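Local coordinates for protein inositol-1,4,5-trisphosphate 5-phosphatase 1 (Schizosaccharomyces pombe, PDB 1I9Z) that removes the 5-phosphate from soluble inositol phosphates and phosphoinositide lipids through its inositol polyphosphate 5-phosphatase domain, with magnesium as cofactor, at residues Y32-W46 with V299-A311. Numbering follows the deposited sequence.
Sequences YNLNGCSATTKLENW and VPLYYSDHRPIYA
Tyr32, near the end of strand 20-33, lies alongside Pro308. Its CB meets Pro308 CB at 4.0 Å. With CG anti to the backbone N (chi1 -160°), the ring takes Pro308 CB over one face, a CH-pi contact 3.6 Å from the ring centroid; Leu34 CD2 covers the opposite face, toward the rim. CE1 reaches Ser304 CB and His306 O, while CE2 meets Leu301 CD1. At the tip, OH touches Tyr303 CB and binds water 1 at 2.7 Å; that water also bonds Leu301 O, Ser304 N and His306 O. A phenylalanine here would probably keep the Pro308 packing but leave water 1 short of one of its four partners and less firmly placed. The same Pro308 CB sits over the five-membered ring of Trp46, whose NE1 bonds Ile309 O at 2.9 Å, straight at the N-H (163°) but from above the carbonyl plane. Farther along, Ser304 OG donates to Asn33 O (2.7 Å) and accepts from His306 N, closing an ST turn. Asn33 CB sits over the centre of the His306 ring, a CH-pi contact, and the amide runs on nearly parallel (8°); its ND2 bonds Asp207 and Glu64, while His306 ND1 bonds Asp283. In this DNase I-like 5-phosphatase domain, Ser304, Asn33 and water 3, which links Asn33 OD1 to Asp305 OD1, thus tie together the chain around Asn35, beside the bound calcium, and Asp305, which touches the inositol bisphosphate.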
ATOM      1  N   TYR A  32      -6.020   4.422  -8.057  1.00 14.00           N
ATOM      2  CA  TYR A  32      -6.661   4.872  -9.279  1.00 12.94           C
ATOM      3  C   TYR A  32      -5.898   5.945 -10.031  1.00 14.50           C
ATOM      4  O   TYR A  32      -5.653   7.021  -9.481  1.00 15.21           O
ATOM      5  CB  TYR A  32      -8.074   5.392  -8.923  1.00 13.81           C
ATOM      6  CG  TYR A  32      -9.106   5.489 -10.047  1.00 13.94           C
ATOM      7  CD1 TYR A  32      -8.842   5.101 -11.370  1.00 15.76           C
ATOM      8  CD2 TYR A  32     -10.418   5.919  -9.745  1.00 18.74           C
ATOM      9  CE1 TYR A  32      -9.881   5.164 -12.373  1.00 16.43           C
ATOM     10  CE2 TYR A  32     -11.406   5.972 -10.704  1.00 17.50           C
ATOM     11  CZ  TYR A  32     -11.136   5.605 -12.005  1.00 18.02           C
ATOM     12  OH  TYR A  32     -12.132   5.718 -12.981  1.00 18.77           O
ATOM     13  N   ASN A  33      -5.425   5.639 -11.242  1.00 11.53           N
ATOM     14  CA  ASN A  33      -4.808   6.653 -12.096  1.00 13.63           C
ATOM     15  C   ASN A  33      -6.046   7.255 -12.806  1.00 14.92           C
ATOM     16  O   ASN A  33      -6.695   6.618 -13.651  1.00 15.77           O
ATOM     17  CB  ASN A  33      -3.905   6.049 -13.206  1.00 14.01           C
ATOM     18  CG  ASN A  33      -3.347   7.112 -14.073  1.00 14.87           C
ATOM     19  OD1 ASN A  33      -4.086   8.007 -14.512  1.00 16.01           O
ATOM     20  ND2 ASN A  33      -2.030   7.043 -14.386  1.00 15.29           N
ATOM     21  N   LEU A  34      -6.348   8.495 -12.431  1.00 13.85           N
ATOM     22  CA  LEU A  34      -7.537   9.253 -12.903  1.00 13.68           C
ATOM     23  C   LEU A  34      -7.531   9.872 -14.265  1.00 15.53           C
ATOM     24  O   LEU A  34      -8.603  10.280 -14.760  1.00 15.65           O
ATOM     25  CB  LEU A  34      -7.747  10.426 -11.920  1.00 14.25           C
ATOM     26  CG  LEU A  34      -7.923   9.930 -10.505  1.00 12.24           C
ATOM     27  CD1 LEU A  34      -7.725  11.211  -9.585  1.00 15.05           C
ATOM     28  CD2 LEU A  34      -9.359   9.352 -10.290  1.00 15.83           C
ATOM     29  N   ASN A  35      -6.342  10.002 -14.876  1.00 14.02           N
ATOM     30  CA  ASN A  35      -6.249  10.666 -16.163  1.00 15.48           C
ATOM     31  C   ASN A  35      -6.871  12.088 -16.072  1.00 16.49           C
ATOM     32  O   ASN A  35      -7.484  12.576 -17.062  1.00 16.91           O
ATOM     33  CB  ASN A  35      -6.951   9.857 -17.248  1.00 16.11           C
ATOM     34  CG  ASN A  35      -6.598  10.312 -18.640  1.00 19.14           C
ATOM     35  OD1 ASN A  35      -5.462  10.708 -18.940  1.00 17.34           O
ATOM     36  ND2 ASN A  35      -7.613  10.281 -19.524  1.00 23.94           N
ATOM     37  N   GLY A  36      -6.769  12.688 -14.880  1.00 15.82           N
ATOM     38  CA  GLY A  36      -7.264  14.048 -14.669  1.00 18.58           C
ATOM     39  C   GLY A  36      -8.776  14.178 -14.605  1.00 20.11           C
ATOM     40  O   GLY A  36      -9.273  15.302 -14.650  1.00 21.12           O
ATOM     41  N   CYS A  37      -9.497  13.067 -14.479  1.00 17.93           N
ATOM     42  CA  CYS A  37     -10.978  13.149 -14.420  1.00 21.02           C
ATOM     43  C   CYS A  37     -11.462  13.833 -13.167  1.00 21.42           C
ATOM     44  O   CYS A  37     -10.791  13.848 -12.139  1.00 22.15           O
ATOM     45  CB  CYS A  37     -11.636  11.752 -14.507  1.00 20.85           C
ATOM     46  SG  CYS A  37     -11.469  10.697 -13.021  1.00 18.77           S
ATOM     47  N   SER A  38     -12.679  14.384 -13.246  1.00 21.84           N
ATOM     48  CA  SER A  38     -13.277  15.049 -12.085  1.00 23.40           C
ATOM     49  C   SER A  38     -13.681  14.203 -10.893  1.00 21.53           C
ATOM     50  O   SER A  38     -14.189  13.117 -11.036  1.00 21.89           O
ATOM     51  CB  SER A  38     -14.545  15.802 -12.522  1.00 26.66           C
ATOM     52  OG  SER A  38     -14.252  16.536 -13.694  1.00 31.81           O
ATOM     53  N   ALA A  39     -13.513  14.777  -9.713  1.00 20.64           N
ATOM     54  CA  ALA A  39     -13.883  14.176  -8.455  1.00 20.29           C
ATOM     55  C   ALA A  39     -15.354  13.829  -8.486  1.00 21.48           C
ATOM     56  O   ALA A  39     -16.156  14.590  -9.032  1.00 21.82           O
ATOM     57  CB  ALA A  39     -13.635  15.167  -7.328  1.00 20.51           C
ATOM     58  N   THR A  40     -15.734  12.706  -7.881  1.00 20.53           N
ATOM     59  CA  THR A  40     -17.160  12.314  -7.866  1.00 20.97           C
ATOM     60  C   THR A  40     -17.326  11.336  -6.728  1.00 22.37           C
ATOM     61  O   THR A  40     -16.358  10.662  -6.365  1.00 20.78           O
ATOM     62  CB  THR A  40     -17.562  11.626  -9.220  1.00 20.44           C
ATOM     63  OG1 THR A  40     -18.907  11.086  -9.117  1.00 21.32           O
ATOM     64  CG2 THR A  40     -16.576  10.473  -9.576  1.00 19.94           C
ATOM     65  N   THR A  41     -18.533  11.240  -6.149  1.00 21.01           N
ATOM     66  CA  THR A  41     -18.774  10.285  -5.082  1.00 21.57           C
ATOM     67  C   THR A  41     -19.270   8.999  -5.721  1.00 20.50           C
ATOM     68  O   THR A  41     -19.556   8.048  -5.026  1.00 23.67           O
ATOM     69  CB  THR A  41     -19.905  10.756  -4.138  1.00 24.18           C
ATOM     70  OG1 THR A  41     -21.053  11.058  -4.947  1.00 23.96           O
ATOM     71  CG2 THR A  41     -19.503  12.043  -3.419  1.00 24.53           C
ATOM     72  N   LYS A  42     -19.371   8.956  -7.031  1.00 21.06           N
ATOM     73  CA  LYS A  42     -19.893   7.735  -7.660  1.00 23.17           C
ATOM     74  C   LYS A  42     -18.748   6.720  -7.821  1.00 21.75           C
ATOM     75  O   LYS A  42     -18.361   6.391  -8.937  1.00 21.99           O
ATOM     76  CB  LYS A  42     -20.502   8.033  -9.037  1.00 25.83           C
ATOM     77  CG  LYS A  42     -21.651   9.050  -9.009  1.00 31.37           C
ATOM     78  CD  LYS A  42     -22.905   8.398  -8.542  1.00 37.96           C
ATOM     79  CE  LYS A  42     -22.983   8.326  -7.034  1.00 41.80           C
ATOM     80  NZ  LYS A  42     -24.419   8.084  -6.583  1.00 45.82           N
ATOM     81  N   LEU A  43     -18.320   6.184  -6.685  1.00 21.23           N
ATOM     82  CA  LEU A  43     -17.214   5.204  -6.621  1.00 19.93           C
ATOM     83  C   LEU A  43     -17.593   3.960  -5.868  1.00 19.52           C
ATOM     84  O   LEU A  43     -16.731   3.193  -5.412  1.00 20.31           O
ATOM     85  CB  LEU A  43     -16.057   5.866  -5.860  1.00 17.96           C
ATOM     86  CG  LEU A  43     -15.639   7.285  -6.277  1.00 19.81           C
ATOM     87  CD1 LEU A  43     -14.602   7.847  -5.278  1.00 17.41           C
ATOM     88  CD2 LEU A  43     -15.007   7.238  -7.694  1.00 18.83           C
ATOM     89  N   GLU A  44     -18.891   3.735  -5.652  1.00 20.10           N
ATOM     90  CA  GLU A  44     -19.297   2.587  -4.823  1.00 22.46           C
ATOM     91  C   GLU A  44     -18.678   1.235  -5.222  1.00 21.52           C
ATOM     92  O   GLU A  44     -18.323   0.428  -4.358  1.00 24.65           O
ATOM     93  CB  GLU A  44     -20.849   2.457  -4.856  1.00 25.54           C
ATOM     94  CG  GLU A  44     -21.627   3.826  -4.827  1.00 33.67           C
ATOM     95  CD  GLU A  44     -21.408   4.835  -6.030  1.00 35.57           C
ATOM     96  OE1 GLU A  44     -21.435   4.516  -7.275  1.00 35.64           O
ATOM     97  OE2 GLU A  44     -21.234   6.033  -5.670  1.00 43.09           O
ATOM     98  N   ASN A  45     -18.635   0.982  -6.513  1.00 22.63           N
ATOM     99  CA  ASN A  45     -18.115  -0.293  -7.059  1.00 24.39           C
ATOM    100  C   ASN A  45     -16.645  -0.465  -6.740  1.00 23.59           C
ATOM    101  O   ASN A  45     -16.121  -1.596  -6.668  1.00 23.37           O
ATOM    102  CB  ASN A  45     -18.340  -0.335  -8.584  1.00 26.87           C
ATOM    103  CG  ASN A  45     -19.839  -0.500  -8.942  1.00 32.04           C
ATOM    104  OD1 ASN A  45     -20.275  -0.247 -10.101  1.00 31.92           O
ATOM    105  ND2 ASN A  45     -20.647  -0.931  -7.931  1.00 32.27           N
ATOM    106  N   TRP A  46     -15.982   0.660  -6.520  1.00 19.90           N
ATOM    107  CA  TRP A  46     -14.552   0.595  -6.222  1.00 18.82           C
ATOM    108  C   TRP A  46     -14.208   0.439  -4.730  1.00 18.12           C
ATOM    109  O   TRP A  46     -13.429  -0.422  -4.312  1.00 17.27           O
ATOM    110  CB  TRP A  46     -13.884   1.833  -6.863  1.00 16.46           C
ATOM    111  CG  TRP A  46     -12.381   1.999  -6.535  1.00 15.87           C
ATOM    112  CD1 TRP A  46     -11.423   1.019  -6.493  1.00 17.13           C
ATOM    113  CD2 TRP A  46     -11.704   3.231  -6.292  1.00 16.00           C
ATOM    114  NE1 TRP A  46     -10.163   1.577  -6.260  1.00 15.52           N
ATOM    115  CE2 TRP A  46     -10.309   2.936  -6.138  1.00 15.88           C
ATOM    116  CE3 TRP A  46     -12.137   4.575  -6.206  1.00 15.54           C
ATOM    117  CZ2 TRP A  46      -9.370   3.924  -5.894  1.00 14.88           C
ATOM    118  CZ3 TRP A  46     -11.237   5.561  -5.971  1.00 15.73           C
ATOM    119  CH2 TRP A  46      -9.833   5.259  -5.817  1.00 14.81           C
ATOM    120  N   VAL A 299     -11.811  -2.926 -10.822  1.00 14.84           N
ATOM    121  CA  VAL A 299     -13.244  -2.668 -10.725  1.00 17.31           C
ATOM    122  C   VAL A 299     -13.685  -1.924 -11.950  1.00 17.38           C
ATOM    123  O   VAL A 299     -12.988  -1.092 -12.471  1.00 15.85           O
ATOM    124  CB  VAL A 299     -13.511  -1.801  -9.440  1.00 19.59           C
ATOM    125  CG1 VAL A 299     -14.921  -1.207  -9.467  1.00 25.11           C
ATOM    126  CG2 VAL A 299     -13.265  -2.703  -8.193  1.00 19.49           C
ATOM    127  N   PRO A 300     -14.900  -2.190 -12.405  1.00 19.85           N
ATOM    128  CA  PRO A 300     -15.378  -1.512 -13.604  1.00 20.04           C
ATOM    129  C   PRO A 300     -15.857  -0.062 -13.413  1.00 19.00           C
ATOM    130  O   PRO A 300     -17.072   0.186 -13.294  1.00 17.33           O
ATOM    131  CB  PRO A 300     -16.511  -2.447 -14.122  1.00 21.53           C
ATOM    132  CG  PRO A 300     -16.526  -3.635 -13.177  1.00 26.44           C
ATOM    133  CD  PRO A 300     -15.872  -3.171 -11.896  1.00 21.56           C
ATOM    134  N   LEU A 301     -14.925   0.888 -13.310  1.00 16.13           N
ATOM    135  CA  LEU A 301     -15.259   2.337 -13.330  1.00 15.54           C
ATOM    136  C   LEU A 301     -14.655   2.818 -14.645  1.00 15.94           C
ATOM    137  O   LEU A 301     -13.542   2.397 -15.011  1.00 16.49           O
ATOM    138  CB  LEU A 301     -14.656   3.148 -12.196  1.00 17.40           C
ATOM    139  CG  LEU A 301     -15.285   2.976 -10.813  1.00 21.44           C
ATOM    140  CD1 LEU A 301     -14.751   4.094  -9.909  1.00 16.80           C
ATOM    141  CD2 LEU A 301     -16.861   3.087 -10.937  1.00 20.89           C
ATOM    142  N   TYR A 302     -15.336   3.736 -15.331  1.00 16.18           N
ATOM    143  CA  TYR A 302     -14.966   4.107 -16.691  1.00 14.93           C
ATOM    144  C   TYR A 302     -14.581   5.569 -16.915  1.00 15.23           C
ATOM    145  O   TYR A 302     -14.536   6.036 -18.079  1.00 16.09           O
ATOM    146  CB  TYR A 302     -16.209   3.754 -17.586  1.00 16.59           C
ATOM    147  CG  TYR A 302     -16.522   2.261 -17.656  1.00 16.45           C
ATOM    148  CD1 TYR A 302     -17.298   1.617 -16.662  1.00 16.97           C
ATOM    149  CD2 TYR A 302     -16.050   1.515 -18.724  1.00 15.43           C
ATOM    150  CE1 TYR A 302     -17.603   0.205 -16.754  1.00 17.02           C
ATOM    151  CE2 TYR A 302     -16.306   0.142 -18.846  1.00 16.39           C
ATOM    152  CZ  TYR A 302     -17.093  -0.499 -17.842  1.00 17.65           C
ATOM    153  OH  TYR A 302     -17.379  -1.830 -17.949  1.00 18.18           O
ATOM    154  N   TYR A 303     -14.276   6.280 -15.819  1.00 15.11           N
ATOM    155  CA  TYR A 303     -13.973   7.696 -15.936  1.00 13.71           C
ATOM    156  C   TYR A 303     -12.625   7.991 -16.518  1.00 15.81           C
ATOM    157  O   TYR A 303     -12.381   9.108 -16.960  1.00 15.08           O
ATOM    158  CB  TYR A 303     -14.013   8.375 -14.560  1.00 14.13           C
ATOM    159  CG  TYR A 303     -15.242   8.031 -13.780  1.00 15.88           C
ATOM    160  CD1 TYR A 303     -15.163   7.658 -12.447  1.00 15.42           C
ATOM    161  CD2 TYR A 303     -16.518   8.105 -14.382  1.00 16.80           C
ATOM    162  CE1 TYR A 303     -16.339   7.326 -11.697  1.00 17.46           C
ATOM    163  CE2 TYR A 303     -17.663   7.824 -13.644  1.00 19.57           C
ATOM    164  CZ  TYR A 303     -17.573   7.433 -12.314  1.00 16.47           C
ATOM    165  OH  TYR A 303     -18.721   7.140 -11.557  1.00 20.55           O
ATOM    166  N   SER A 304     -11.760   6.980 -16.501  1.00 14.29           N
ATOM    167  CA  SER A 304     -10.359   7.156 -16.910  1.00 15.63           C
ATOM    168  C   SER A 304      -9.940   6.133 -17.978  1.00 15.67           C
ATOM    169  O   SER A 304     -10.752   5.272 -18.367  1.00 15.58           O
ATOM    170  CB  SER A 304      -9.477   6.977 -15.625  1.00 15.13           C
ATOM    171  OG  SER A 304      -8.069   6.983 -15.947  1.00 15.51           O
ATOM    172  N   ASP A 305      -8.707   6.273 -18.489  1.00 14.52           N
ATOM    173  CA  ASP A 305      -8.213   5.269 -19.432  1.00 17.65           C
ATOM    174  C   ASP A 305      -7.594   4.104 -18.621  1.00 15.71           C
ATOM    175  O   ASP A 305      -7.160   3.106 -19.185  1.00 14.60           O
ATOM    176  CB  ASP A 305      -7.219   5.871 -20.430  1.00 17.01           C
ATOM    177  CG  ASP A 305      -6.089   6.630 -19.763  1.00 20.33           C
ATOM    178  OD1 ASP A 305      -6.012   6.826 -18.519  1.00 16.38           O
ATOM    179  OD2 ASP A 305      -5.240   7.024 -20.568  1.00 23.44           O
ATOM    180  N   HIS A 306      -7.570   4.207 -17.297  1.00 15.44           N
ATOM    181  CA  HIS A 306      -7.176   3.066 -16.449  1.00 14.42           C
ATOM    182  C   HIS A 306      -8.377   2.608 -15.636  1.00 17.26           C
ATOM    183  O   HIS A 306      -9.269   3.413 -15.315  1.00 15.06           O
ATOM    184  CB  HIS A 306      -6.155   3.427 -15.357  1.00 13.59           C
ATOM    185  CG  HIS A 306      -4.810   3.785 -15.880  1.00 11.08           C
ATOM    186  ND1 HIS A 306      -3.657   3.116 -15.503  1.00 13.82           N
ATOM    187  CD2 HIS A 306      -4.418   4.799 -16.679  1.00 13.97           C
ATOM    188  CE1 HIS A 306      -2.608   3.721 -16.046  1.00 12.78           C
ATOM    189  NE2 HIS A 306      -3.045   4.751 -16.765  1.00 15.74           N
ATOM    190  N   ARG A 307      -8.416   1.324 -15.287  1.00 15.84           N
ATOM    191  CA  ARG A 307      -9.418   0.866 -14.284  1.00 14.07           C
ATOM    192  C   ARG A 307      -8.785   0.984 -12.935  1.00 14.13           C
ATOM    193  O   ARG A 307      -7.554   0.840 -12.814  1.00 12.84           O
ATOM    194  CB  ARG A 307      -9.758  -0.616 -14.412  1.00 12.68           C
ATOM    195  CG  ARG A 307     -10.445  -0.940 -15.727  1.00 13.18           C
ATOM    196  CD  ARG A 307     -12.057  -0.702 -15.573  1.00 13.97           C
ATOM    197  NE  ARG A 307     -12.587  -1.002 -16.888  1.00 15.39           N
ATOM    198  CZ  ARG A 307     -12.731  -0.147 -17.888  1.00 18.49           C
ATOM    199  NH1 ARG A 307     -12.476   1.173 -17.774  1.00 16.00           N
ATOM    200  NH2 ARG A 307     -12.940  -0.653 -19.120  1.00 18.66           N
ATOM    201  N   PRO A 308      -9.580   1.290 -11.891  1.00 14.41           N
ATOM    202  CA  PRO A 308      -9.095   1.394 -10.526  1.00 16.00           C
ATOM    203  C   PRO A 308      -8.933  -0.048 -10.012  1.00 15.28           C
ATOM    204  O   PRO A 308      -9.532  -1.007 -10.596  1.00 15.69           O
ATOM    205  CB  PRO A 308     -10.233   2.158  -9.764  1.00 16.24           C
ATOM    206  CG  PRO A 308     -11.467   1.867 -10.576  1.00 18.93           C
ATOM    207  CD  PRO A 308     -11.039   1.543 -12.015  1.00 15.19           C
ATOM    208  N   ILE A 309      -8.120  -0.218  -8.965  1.00 14.98           N
ATOM    209  CA  ILE A 309      -7.919  -1.553  -8.368  1.00 14.03           C
ATOM    210  C   ILE A 309      -7.954  -1.434  -6.836  1.00 14.93           C
ATOM    211  O   ILE A 309      -7.959  -0.312  -6.268  1.00 14.52           O
ATOM    212  CB  ILE A 309      -6.537  -2.165  -8.751  1.00 13.98           C
ATOM    213  CG1 ILE A 309      -5.406  -1.225  -8.334  1.00 14.34           C
ATOM    214  CG2 ILE A 309      -6.471  -2.385 -10.256  1.00 14.87           C
ATOM    215  CD1 ILE A 309      -3.967  -1.882  -8.382  1.00 13.66           C
ATOM    216  N   TYR A 310      -8.068  -2.569  -6.151  1.00 15.52           N
ATOM    217  CA  TYR A 310      -7.986  -2.545  -4.701  1.00 14.37           C
ATOM    218  C   TYR A 310      -7.422  -3.870  -4.203  1.00 16.44           C
ATOM    219  O   TYR A 310      -7.403  -4.877  -4.949  1.00 16.76           O
ATOM    220  CB  TYR A 310      -9.358  -2.270  -4.024  1.00 14.40           C
ATOM    221  CG  TYR A 310     -10.340  -3.429  -4.163  1.00 15.24           C
ATOM    222  CD1 TYR A 310     -10.375  -4.444  -3.198  1.00 16.84           C
ATOM    223  CD2 TYR A 310     -11.139  -3.543  -5.274  1.00 15.86           C
ATOM    224  CE1 TYR A 310     -11.222  -5.556  -3.340  1.00 17.90           C
ATOM    225  CE2 TYR A 310     -11.976  -4.680  -5.456  1.00 18.56           C
ATOM    226  CZ  TYR A 310     -12.015  -5.651  -4.494  1.00 20.00           C
ATOM    227  OH  TYR A 310     -12.892  -6.714  -4.632  1.00 20.00           O
ATOM    228  N   ALA A 311      -6.984  -3.873  -2.946  1.00 15.01           N
ATOM    229  CA  ALA A 311      -6.515  -5.094  -2.312  1.00 16.59           C
ATOM    230  C   ALA A 311      -7.002  -4.986  -0.871  1.00 19.36           C
ATOM    231  O   ALA A 311      -7.143  -3.852  -0.341  1.00 18.74           O
ATOM    232  CB  ALA A 311      -4.946  -5.180  -2.354  1.00 12.99           C
TER
HETATM  233  O   HOH W   1     -11.694   4.318 -15.192  1.00 16.15           O
HETATM  234  O   HOH W   2      -5.848   2.857 -11.959  1.00 13.30           O
HETATM  235  O   HOH W   3      -3.932   8.150 -17.271  1.00 14.03           O
HETATM  236  O   HOH W   4     -10.451  10.509 -18.334  1.00 25.31           O
HETATM  237  O   HOH W   5      -4.977   9.998 -22.023  1.00 50.95           O